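R.MvaI (Kocuria varians, PDB 2OA9) recognises its DNA target sequence asymmetrically as a monomer and, as a restriction endonuclease of the PDDEXK clan, probably cleaves it with the help of metal ions. Local coordinates at residues 128-133 with 150-155; 75-80 with 146-151; 70-75 with 161-166. All coordinates share one frame; numbering follows the deposited sequence.

How the contacts relate
The three contacts illustrate how chemistry follows place in a fold. Contacts 1 and 2 lie about 8 Å apart between centres and share Trp150 and Ser151 at the end of strand 143-151. Contact 1 is buried: it joins two hairpin strands by backbone bonds and packs the phenylalanine that begins helix 152-162 against them. Contact 2 lies at the surface, where a loop grips the same strand with side-chain as well as backbone bonds. Contact 3, about 18 Å from contact 1 between centres and nearer the chain's middle, uses the helix's other end; partly buried and mainly apolar, it has a polar link through a water. Lys75, common to segments 70-75 and 75-80, touches across only in contact 2.

Contact 1 of 3, residues 128-133 with 150-155; sequences ESQVVR and WSFDSL
Val132 and Trp150 are a hydrogen-bonded antiparallel pair in the beta hairpin of strands 131-138 and 143-151, with Val132 N bonded to Trp150 O and Trp150 N to Val132 O, each at 2.9 Å. A further backbone bond runs from Phe152 N, on the first residue of helix 152-162, to Gln130 O. Phe152 has CG anti to the carbonyl carbon (chi1 -82°), which carries it to the Gln130 side; there Gln130 CA stands over the centre of one ring face, 3.7 Å from the centroid, in a CH-pi contact. Bent at chi2, the Gln130 chain sets CD 3.6 Å from Phe152 CD1, with the amide and ring planes 53° apart. Val132 CG2 meets Phe152 CE2 at 3.9 Å and Leu155 CD1 at 3.7 Å, a cluster that helix 195-204 covers through Cys199 and Leu198. An alanine at Phe152 would probably open a gap beside Gln130 CA and Val132 CG2 and leave the glutamine chain freer to turn. At the helix start, Ser151 is the N-cap, its OG accepting from Ser154 N at 3.1 Å. Val132 O lies in the Trp150 indole plane, at its edge, 3.3 Å from CE3.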
loop_
_atom_site.group_PDB
_atom_site.type_symbol
_atom_site.label_atom_id
_atom_site.label_comp_id
_atom_site.label_asym_id
_atom_site.label_seq_id
_atom_site.Cartn_x
_atom_site.Cartn_y
_atom_site.Cartn_z
ATOM N N GLU A 128 -5.041 8.356 21.996
ATOM C CA GLU A 128 -5.422 7.896 23.335
ATOM C C GLU A 128 -6.467 6.790 23.289
ATOM O O GLU A 128 -6.428 5.860 24.073
ATOM C CB GLU A 128 -5.927 9.053 24.192
ATOM C CG GLU A 128 -6.292 8.665 25.632
ATOM C CD GLU A 128 -5.119 8.178 26.481
ATOM O OE1 GLU A 128 -3.936 8.407 26.108
ATOM O OE2 GLU A 128 -5.382 7.580 27.557
ATOM N N SER A 129 -7.412 6.890 22.364
ATOM C CA SER A 129 -8.408 5.843 22.189
ATOM C C SER A 129 -7.939 4.753 21.215
ATOM O O SER A 129 -8.631 3.767 21.036
ATOM C CB SER A 129 -9.740 6.449 21.745
ATOM O OG SER A 129 -10.191 7.326 22.779
ATOM N N GLN A 130 -6.765 4.931 20.622
ATOM C CA GLN A 130 -6.231 3.989 19.643
ATOM C C GLN A 130 -7.209 3.737 18.523
ATOM O O GLN A 130 -7.488 2.593 18.176
ATOM C CB GLN A 130 -5.865 2.654 20.307
ATOM C CG GLN A 130 -5.003 2.762 21.512
ATOM C CD GLN A 130 -3.604 2.340 21.232
ATOM O OE1 GLN A 130 -3.230 1.189 21.497
ATOM N NE2 GLN A 130 -2.810 3.256 20.682
ATOM N N VAL A 131 -7.755 4.816 17.963
ATOM C CA VAL A 131 -8.561 4.706 16.744
ATOM C C VAL A 131 -8.149 5.800 15.753
ATOM O O VAL A 131 -7.627 6.821 16.115
ATOM C CB VAL A 131 -10.079 4.769 17.009
ATOM C CG1 VAL A 131 -10.475 3.737 18.094
ATOM C CG2 VAL A 131 -10.500 6.165 17.399
ATOM N N VAL A 132 -8.410 5.533 14.490
ATOM C CA VAL A 132 -8.197 6.460 13.385
ATOM C C VAL A 132 -9.570 6.935 12.948
ATOM O O VAL A 132 -10.387 6.114 12.490
ATOM C CB VAL A 132 -7.474 5.725 12.228
ATOM C CG1 VAL A 132 -7.348 6.580 11.000
ATOM C CG2 VAL A 132 -6.127 5.205 12.686
ATOM N N ARG A 133 -9.845 8.228 13.092
ATOM C CA ARG A 133 -11.159 8.788 12.821
ATOM C C ARG A 133 -11.246 9.500 11.501
ATOM O O ARG A 133 -10.301 10.198 11.088
ATOM C CB ARG A 133 -11.546 9.790 13.908
ATOM C CG ARG A 133 -11.620 9.218 15.267
ATOM C CD ARG A 133 -12.102 10.180 16.334
ATOM N NE ARG A 133 -12.252 9.538 17.648
ATOM C CZ ARG A 133 -13.331 8.851 18.036
ATOM N NH1 ARG A 133 -14.395 8.717 17.250
ATOM N NH2 ARG A 133 -13.350 8.271 19.229
ATOM N N TRP A 150 -11.512 3.460 12.449
ATOM C CA TRP A 150 -10.833 2.167 12.334
ATOM C C TRP A 150 -10.063 1.980 13.603
ATOM O O TRP A 150 -9.279 2.851 13.975
ATOM C CB TRP A 150 -9.814 2.157 11.164
ATOM C CG TRP A 150 -10.374 2.282 9.795
ATOM C CD1 TRP A 150 -10.616 1.267 8.917
ATOM C CD2 TRP A 150 -10.755 3.485 9.124
ATOM N NE1 TRP A 150 -11.102 1.756 7.732
ATOM C CE2 TRP A 150 -11.234 3.121 7.840
ATOM C CE3 TRP A 150 -10.776 4.838 9.480
ATOM C CZ2 TRP A 150 -11.707 4.067 6.937
ATOM C CZ3 TRP A 150 -11.231 5.763 8.587
ATOM C CH2 TRP A 150 -11.692 5.379 7.316
ATOM N N SER A 151 -10.245 0.878 14.309
ATOM C CA SER A 151 -9.405 0.645 15.467
ATOM C C SER A 151 -7.964 0.339 15.106
ATOM O O SER A 151 -7.691 -0.230 14.039
ATOM C CB SER A 151 -9.958 -0.541 16.285
ATOM O OG SER A 151 -9.924 -1.738 15.527
ATOM N N PHE A 152 -7.030 0.677 15.984
ATOM C CA PHE A 152 -5.639 0.313 15.746
ATOM C C PHE A 152 -5.502 -1.209 15.606
ATOM O O PHE A 152 -4.721 -1.673 14.799
ATOM C CB PHE A 152 -4.717 0.758 16.896
ATOM C CG PHE A 152 -4.262 2.219 16.868
ATOM C CD1 PHE A 152 -3.168 2.621 17.625
ATOM C CD2 PHE A 152 -4.915 3.169 16.116
ATOM C CE1 PHE A 152 -2.747 3.939 17.631
ATOM C CE2 PHE A 152 -4.518 4.481 16.140
ATOM C CZ PHE A 152 -3.429 4.876 16.878
ATOM N N ASP A 153 -6.247 -1.983 16.397
ATOM C CA ASP A 153 -6.117 -3.441 16.337
ATOM C C ASP A 153 -6.545 -3.993 14.985
ATOM O O ASP A 153 -5.930 -4.924 14.477
ATOM C CB ASP A 153 -6.922 -4.102 17.478
ATOM C CG ASP A 153 -6.251 -3.919 18.827
ATOM O OD1 ASP A 153 -6.856 -4.288 19.857
ATOM O OD2 ASP A 153 -5.114 -3.405 18.947
ATOM N N SER A 154 -7.577 -3.408 14.390
ATOM C CA SER A 154 -8.031 -3.839 13.081
ATOM C C SER A 154 -6.960 -3.575 12.037
ATOM O O SER A 154 -6.755 -4.385 11.142
ATOM C CB SER A 154 -9.357 -3.196 12.689
ATOM O OG SER A 154 -9.252 -1.829 12.299
ATOM N N LEU A 155 -6.315 -2.423 12.148
ATOM C CA LEU A 155 -5.294 -2.038 11.186
ATOM C C LEU A 155 -4.072 -2.897 11.364
ATOM O O LEU A 155 -3.465 -3.312 10.392
ATOM C CB LEU A 155 -4.946 -0.547 11.326
ATOM C CG LEU A 155 -6.120 0.388 11.029
ATOM C CD1 LEU A 155 -5.656 1.801 11.321
ATOM C CD2 LEU A 155 -6.682 0.254 9.625
#

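Contact 2 of 3, residues 75-80 with 146-151; sequences KSPTNP and NSVYWS
Tyr149 O is gripped by two successive backbone amides, Asn79 N at 3.2 Å and, more weakly, Thr78 N at 2.8 Å; both residues face Tyr149, which makes this a classic beta bulge. Tyr149 N returns a bond to Asn79 O. Thr78 then uses its side chain: with OG1 anti to the carbonyl carbon (chi1 -63°), that oxygen accepts a nearly straight bond from Ser151 N at 2.8 Å, with an angle of 172° at the hydrogen. Asn79 lies over the tyrosine, its CB 3.5 Å from the ring centroid in a CH-pi contact shifted toward the rim. Its amide is within 14° of parallel to the ring, and ND2 makes a weak bond to Ser147 O. Trp150 NE1 donates to Lys75 O at 2.9 Å; the oxygen lies close to the indole plane, but the nitrogen stands above the carbonyl plane. Pro77 CA stands over one face of the five-membered ring, toward its rim, in a CH-pi contact, while Pro77 CG packs on Val148 CG1 at 3.7 Å. The loop leads from strand 69-74 along strand 143-151, an outer strand of its three-stranded sheet, to helix 83-91, where Ala83 and Asn84 touch Pro77 and Met86 touches Val148.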
loop_
_atom_site.group_PDB
_atom_site.type_symbol
_atom_site.label_atom_id
_atom_site.label_comp_id
_atom_site.label_asym_id
_atom_site.label_seq_id
_atom_site.Cartn_x
_atom_site.Cartn_y
_atom_site.Cartn_z
ATOM N N LYS A 75 -9.771 -2.054 3.954
ATOM C CA LYS A 75 -10.474 -2.365 5.188
ATOM C C LYS A 75 -11.497 -1.302 5.487
ATOM O O LYS A 75 -11.156 -0.106 5.558
ATOM C CB LYS A 75 -9.507 -2.518 6.374
ATOM C CG LYS A 75 -10.143 -2.827 7.752
ATOM C CD LYS A 75 -10.681 -4.238 7.804
ATOM C CE LYS A 75 -11.254 -4.514 9.174
ATOM N NZ LYS A 75 -12.560 -3.821 9.368
ATOM N N SER A 76 -12.725 -1.780 5.692
ATOM C CA SER A 76 -13.844 -0.952 6.109
ATOM C C SER A 76 -13.731 -0.496 7.554
ATOM O O SER A 76 -13.089 -1.148 8.358
ATOM C CB SER A 76 -15.160 -1.705 5.918
ATOM O OG SER A 76 -15.501 -1.764 4.543
ATOM N N PRO A 77 -14.351 0.629 7.892
ATOM C CA PRO A 77 -14.334 1.094 9.281
ATOM C C PRO A 77 -14.780 0.059 10.348
ATOM O O PRO A 77 -15.638 -0.824 10.128
ATOM C CB PRO A 77 -15.256 2.319 9.247
ATOM C CG PRO A 77 -15.156 2.814 7.902
ATOM C CD PRO A 77 -15.069 1.572 7.040
ATOM N N THR A 78 -14.123 0.119 11.477
ATOM C CA THR A 78 -14.513 -0.688 12.641
ATOM C C THR A 78 -15.911 -0.277 13.124
ATOM O O THR A 78 -16.711 -1.145 13.524
ATOM C CB THR A 78 -13.516 -0.427 13.770
ATOM O OG1 THR A 78 -12.221 -0.862 13.371
ATOM C CG2 THR A 78 -13.819 -1.297 15.060
ATOM N N ASN A 79 -16.177 1.035 13.117
ATOM C CA ASN A 79 -17.337 1.662 13.778
ATOM C C ASN A 79 -17.875 2.821 13.000
ATOM O O ASN A 79 -17.109 3.567 12.397
ATOM C CB ASN A 79 -16.911 2.224 15.158
ATOM C CG ASN A 79 -18.041 3.041 15.880
ATOM O OD1 ASN A 79 -18.843 2.485 16.648
ATOM N ND2 ASN A 79 -18.091 4.361 15.637
ATOM N N PRO A 80 -19.169 3.061 13.012
ATOM C CA PRO A 80 -20.184 2.125 13.512
ATOM C C PRO A 80 -20.370 0.993 12.538
ATOM O O PRO A 80 -19.793 1.013 11.466
ATOM C CB PRO A 80 -21.443 2.993 13.514
ATOM C CG PRO A 80 -21.222 4.024 12.492
ATOM C CD PRO A 80 -19.762 4.343 12.602
ATOM N N ASN A 146 -17.313 12.949 13.670
ATOM C CA ASN A 146 -16.045 12.223 13.732
ATOM C C ASN A 146 -16.261 10.819 14.326
ATOM O O ASN A 146 -15.353 10.221 14.922
ATOM C CB ASN A 146 -14.975 13.025 14.478
ATOM C CG ASN A 146 -15.283 13.193 15.913
ATOM O OD1 ASN A 146 -16.391 12.916 16.385
ATOM N ND2 ASN A 146 -14.278 13.682 16.642
ATOM N N SER A 147 -17.448 10.278 14.129
ATOM C CA SER A 147 -17.834 8.978 14.673
ATOM C C SER A 147 -17.282 7.764 13.976
ATOM O O SER A 147 -17.160 6.689 14.617
ATOM C CB SER A 147 -19.359 8.879 14.764
ATOM O OG SER A 147 -19.950 8.772 13.478
ATOM N N VAL A 148 -16.950 7.893 12.703
ATOM C CA VAL A 148 -16.494 6.777 11.905
ATOM C C VAL A 148 -15.009 6.553 12.174
ATOM O O VAL A 148 -14.213 7.506 12.141
ATOM C CB VAL A 148 -16.779 7.021 10.385
ATOM C CG1 VAL A 148 -16.163 5.929 9.587
ATOM C CG2 VAL A 148 -18.300 7.117 10.107
ATOM N N TYR A 149 -14.629 5.309 12.482
ATOM C CA TYR A 149 -13.231 5.035 12.820
ATOM C C TYR A 149 -12.817 3.636 12.511
ATOM O O TYR A 149 -13.652 2.755 12.344
ATOM C CB TYR A 149 -12.900 5.379 14.298
ATOM C CG TYR A 149 -13.500 4.478 15.375
ATOM C CD1 TYR A 149 -13.026 3.198 15.590
ATOM C CD2 TYR A 149 -14.476 4.964 16.219
ATOM C CE1 TYR A 149 -13.534 2.404 16.612
ATOM C CE2 TYR A 149 -15.002 4.184 17.242
ATOM C CZ TYR A 149 -14.532 2.909 17.428
ATOM O OH TYR A 149 -15.126 2.165 18.424
ATOM N N TRP A 150 -11.512 3.460 12.449
ATOM C CA TRP A 150 -10.833 2.167 12.334
ATOM C C TRP A 150 -10.063 1.980 13.603
ATOM O O TRP A 150 -9.279 2.851 13.975
ATOM C CB TRP A 150 -9.814 2.157 11.164
ATOM C CG TRP A 150 -10.374 2.282 9.795
ATOM C CD1 TRP A 150 -10.616 1.267 8.917
ATOM C CD2 TRP A 150 -10.755 3.485 9.124
ATOM N NE1 TRP A 150 -11.102 1.756 7.732
ATOM C CE2 TRP A 150 -11.234 3.121 7.840
ATOM C CE3 TRP A 150 -10.776 4.838 9.480
ATOM C CZ2 TRP A 150 -11.707 4.067 6.937
ATOM C CZ3 TRP A 150 -11.231 5.763 8.587
ATOM C CH2 TRP A 150 -11.692 5.379 7.316
ATOM N N SER A 151 -10.245 0.878 14.309
ATOM C CA SER A 151 -9.405 0.645 15.467
ATOM C C SER A 151 -7.964 0.339 15.106
ATOM O O SER A 151 -7.691 -0.230 14.039
ATOM C CB SER A 151 -9.958 -0.541 16.285
ATOM O OG SER A 151 -9.924 -1.738 15.527
#

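Contact 3 of 3, residues 70-75 with 161-166; sequences LTLFTK and KKLKYI
Leu70 and Ile166 reach toward each other tip to tip, Leu70 CD2 standing 3.7 Å from Ile166 CD1. With CG anti to the backbone N (chi1 -179°) the leucine extends toward Ile166, the first residue of strand 166-176, whose side chain also touches Phe190. That isoleucine side chain is about 4 Å from the side chain of Glu58, which binds calcium in another structure of this protein. Leu72 comes next, its CD2 4.2 Å from Leu163 CD2 in a looser apolar contact, and Leu193 touches both residues. Here the arrangement in the fold becomes plain: strand 69-74 is an outermost strand of a five-stranded antiparallel sheet, and the chain leaving helix 152-162 runs past it in roughly the opposite direction before entering the mixed sheet at Ile166. Leu163 is the first residue after the helix to leave helical geometry. Phe73 meets the helix end through its stem, CB to Lys162 CB at 4.1 Å. Its ring leads away from the 161-166 segment, stacking with Phe232 of the adjacent strand and packing on Leu155, Gln158 and Leu159, earlier in the helix. Thr74 closes the series through its backbone: Thr74 N donates to a water at 3.1 Å, and Lys162 NZ donates to the same water at 3.0 Å. The lysine chain is bent at chi2 and again at chi4 (82°), the second bend setting NZ where this water bridges it to the strand.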
loop_
_atom_site.group_PDB
_atom_site.type_symbol
_atom_site.label_atom_id
_atom_site.label_comp_id
_atom_site.label_asym_id
_atom_site.label_seq_id
_atom_site.Cartn_x
_atom_site.Cartn_y
_atom_site.Cartn_z
ATOM N N LEU A 70 1.160 2.162 -4.120
ATOM C CA LEU A 70 0.941 0.855 -3.524
ATOM C C LEU A 70 -0.304 0.924 -2.640
ATOM O O LEU A 70 -0.447 1.830 -1.822
ATOM C CB LEU A 70 2.174 0.536 -2.682
ATOM C CG LEU A 70 2.231 -0.799 -1.964
ATOM C CD1 LEU A 70 2.440 -1.896 -2.981
ATOM C CD2 LEU A 70 3.337 -0.774 -0.904
ATOM N N THR A 71 -1.218 -0.032 -2.787
ATOM C CA THR A 71 -2.257 -0.286 -1.810
ATOM C C THR A 71 -1.767 -1.302 -0.802
ATOM O O THR A 71 -1.551 -2.443 -1.139
ATOM C CB THR A 71 -3.476 -0.823 -2.529
ATOM O OG1 THR A 71 -3.940 0.177 -3.440
ATOM C CG2 THR A 71 -4.613 -1.116 -1.552
ATOM N N LEU A 72 -1.620 -0.873 0.439
ATOM C CA LEU A 72 -1.152 -1.742 1.518
ATOM C C LEU A 72 -2.196 -2.794 1.840
ATOM O O LEU A 72 -1.875 -3.958 1.990
ATOM C CB LEU A 72 -0.862 -0.908 2.759
ATOM C CG LEU A 72 0.277 0.116 2.573
ATOM C CD1 LEU A 72 0.255 1.194 3.645
ATOM C CD2 LEU A 72 1.614 -0.572 2.550
ATOM N N PHE A 73 -3.435 -2.351 1.944
ATOM C CA PHE A 73 -4.586 -3.203 2.232
ATOM C C PHE A 73 -5.853 -2.403 2.064
ATOM O O PHE A 73 -5.825 -1.184 1.967
ATOM C CB PHE A 73 -4.495 -3.794 3.662
ATOM C CG PHE A 73 -4.446 -2.757 4.773
ATOM C CD1 PHE A 73 -5.581 -2.207 5.304
ATOM C CD2 PHE A 73 -3.227 -2.339 5.273
ATOM C CE1 PHE A 73 -5.529 -1.276 6.342
ATOM C CE2 PHE A 73 -3.160 -1.371 6.262
ATOM C CZ PHE A 73 -4.315 -0.834 6.803
ATOM N N THR A 74 -6.980 -3.097 2.065
ATOM C CA THR A 74 -8.299 -2.490 2.082
ATOM C C THR A 74 -9.003 -2.955 3.349
ATOM O O THR A 74 -8.842 -4.121 3.794
ATOM C CB THR A 74 -9.141 -2.866 0.818
ATOM O OG1 THR A 74 -9.232 -4.294 0.683
ATOM C CG2 THR A 74 -8.477 -2.415 -0.442
ATOM N N LYS A 75 -9.771 -2.054 3.954
ATOM C CA LYS A 75 -10.474 -2.365 5.188
ATOM C C LYS A 75 -11.497 -1.302 5.487
ATOM O O LYS A 75 -11.156 -0.106 5.558
ATOM C CB LYS A 75 -9.507 -2.518 6.374
ATOM C CG LYS A 75 -10.143 -2.827 7.752
ATOM C CD LYS A 75 -10.681 -4.238 7.804
ATOM C CE LYS A 75 -11.254 -4.514 9.174
ATOM N NZ LYS A 75 -12.560 -3.821 9.368
ATOM N N LYS A 161 -1.781 -9.622 8.224
ATOM C CA LYS A 161 -2.322 -10.564 7.247
ATOM C C LYS A 161 -1.907 -10.267 5.814
ATOM O O LYS A 161 -1.784 -11.194 5.018
ATOM C CB LYS A 161 -3.852 -10.562 7.289
ATOM C CG LYS A 161 -4.509 -11.679 8.074
ATOM C CD LYS A 161 -6.010 -11.727 7.755
ATOM C CE LYS A 161 -6.766 -10.529 8.311
ATOM N NZ LYS A 161 -7.918 -10.953 9.170
ATOM N N LYS A 162 -1.698 -8.983 5.483
ATOM C CA LYS A 162 -1.687 -8.541 4.094
ATOM C C LYS A 162 -0.345 -8.002 3.614
ATOM O O LYS A 162 -0.102 -8.004 2.424
ATOM C CB LYS A 162 -2.780 -7.492 3.806
ATOM C CG LYS A 162 -4.204 -7.959 4.110
ATOM C CD LYS A 162 -4.482 -9.309 3.513
ATOM C CE LYS A 162 -5.962 -9.664 3.564
ATOM N NZ LYS A 162 -6.699 -9.044 2.428
ATOM N N LEU A 163 0.535 -7.599 4.521
ATOM C CA LEU A 163 1.820 -7.046 4.081
ATOM C C LEU A 163 2.620 -8.110 3.381
ATOM O O LEU A 163 2.600 -9.276 3.781
ATOM C CB LEU A 163 2.650 -6.532 5.246
ATOM C CG LEU A 163 2.334 -5.162 5.835
ATOM C CD1 LEU A 163 3.266 -4.929 7.004
ATOM C CD2 LEU A 163 2.479 -4.069 4.788
ATOM N N LYS A 164 3.327 -7.702 2.336
ATOM C CA LYS A 164 4.223 -8.587 1.611
ATOM C C LYS A 164 5.572 -7.905 1.572
ATOM O O LYS A 164 5.669 -6.675 1.714
ATOM C CB LYS A 164 3.696 -8.856 0.206
ATOM C CG LYS A 164 2.353 -9.601 0.196
ATOM C CD LYS A 164 1.849 -9.877 -1.197
ATOM C CE LYS A 164 0.828 -11.021 -1.240
ATOM N NZ LYS A 164 0.306 -11.221 -2.643
ATOM N N TYR A 165 6.618 -8.693 1.379
ATOM C CA TYR A 165 7.934 -8.152 1.074
ATOM C C TYR A 165 7.946 -7.379 -0.249
ATOM O O TYR A 165 7.257 -7.715 -1.197
ATOM C CB TYR A 165 9.000 -9.273 1.047
ATOM C CG TYR A 165 9.210 -9.986 2.365
ATOM C CD1 TYR A 165 8.719 -11.279 2.574
ATOM C CD2 TYR A 165 9.880 -9.372 3.396
ATOM C CE1 TYR A 165 8.903 -11.917 3.789
ATOM C CE2 TYR A 165 10.085 -9.986 4.582
ATOM C CZ TYR A 165 9.607 -11.258 4.774
ATOM O OH TYR A 165 9.803 -11.823 5.990
ATOM N N ILE A 166 8.727 -6.308 -0.287
ATOM C CA ILE A 166 8.974 -5.566 -1.520
ATOM C C ILE A 166 10.475 -5.305 -1.578
ATOM O O ILE A 166 11.089 -5.006 -0.536
ATOM C CB ILE A 166 8.231 -4.207 -1.500
ATOM C CG1 ILE A 166 6.723 -4.413 -1.520
ATOM C CG2 ILE A 166 8.611 -3.346 -2.694
ATOM C CD1 ILE A 166 5.990 -3.353 -0.762
HETATM O O HOH W 1 -6.614 -6.164 1.706
#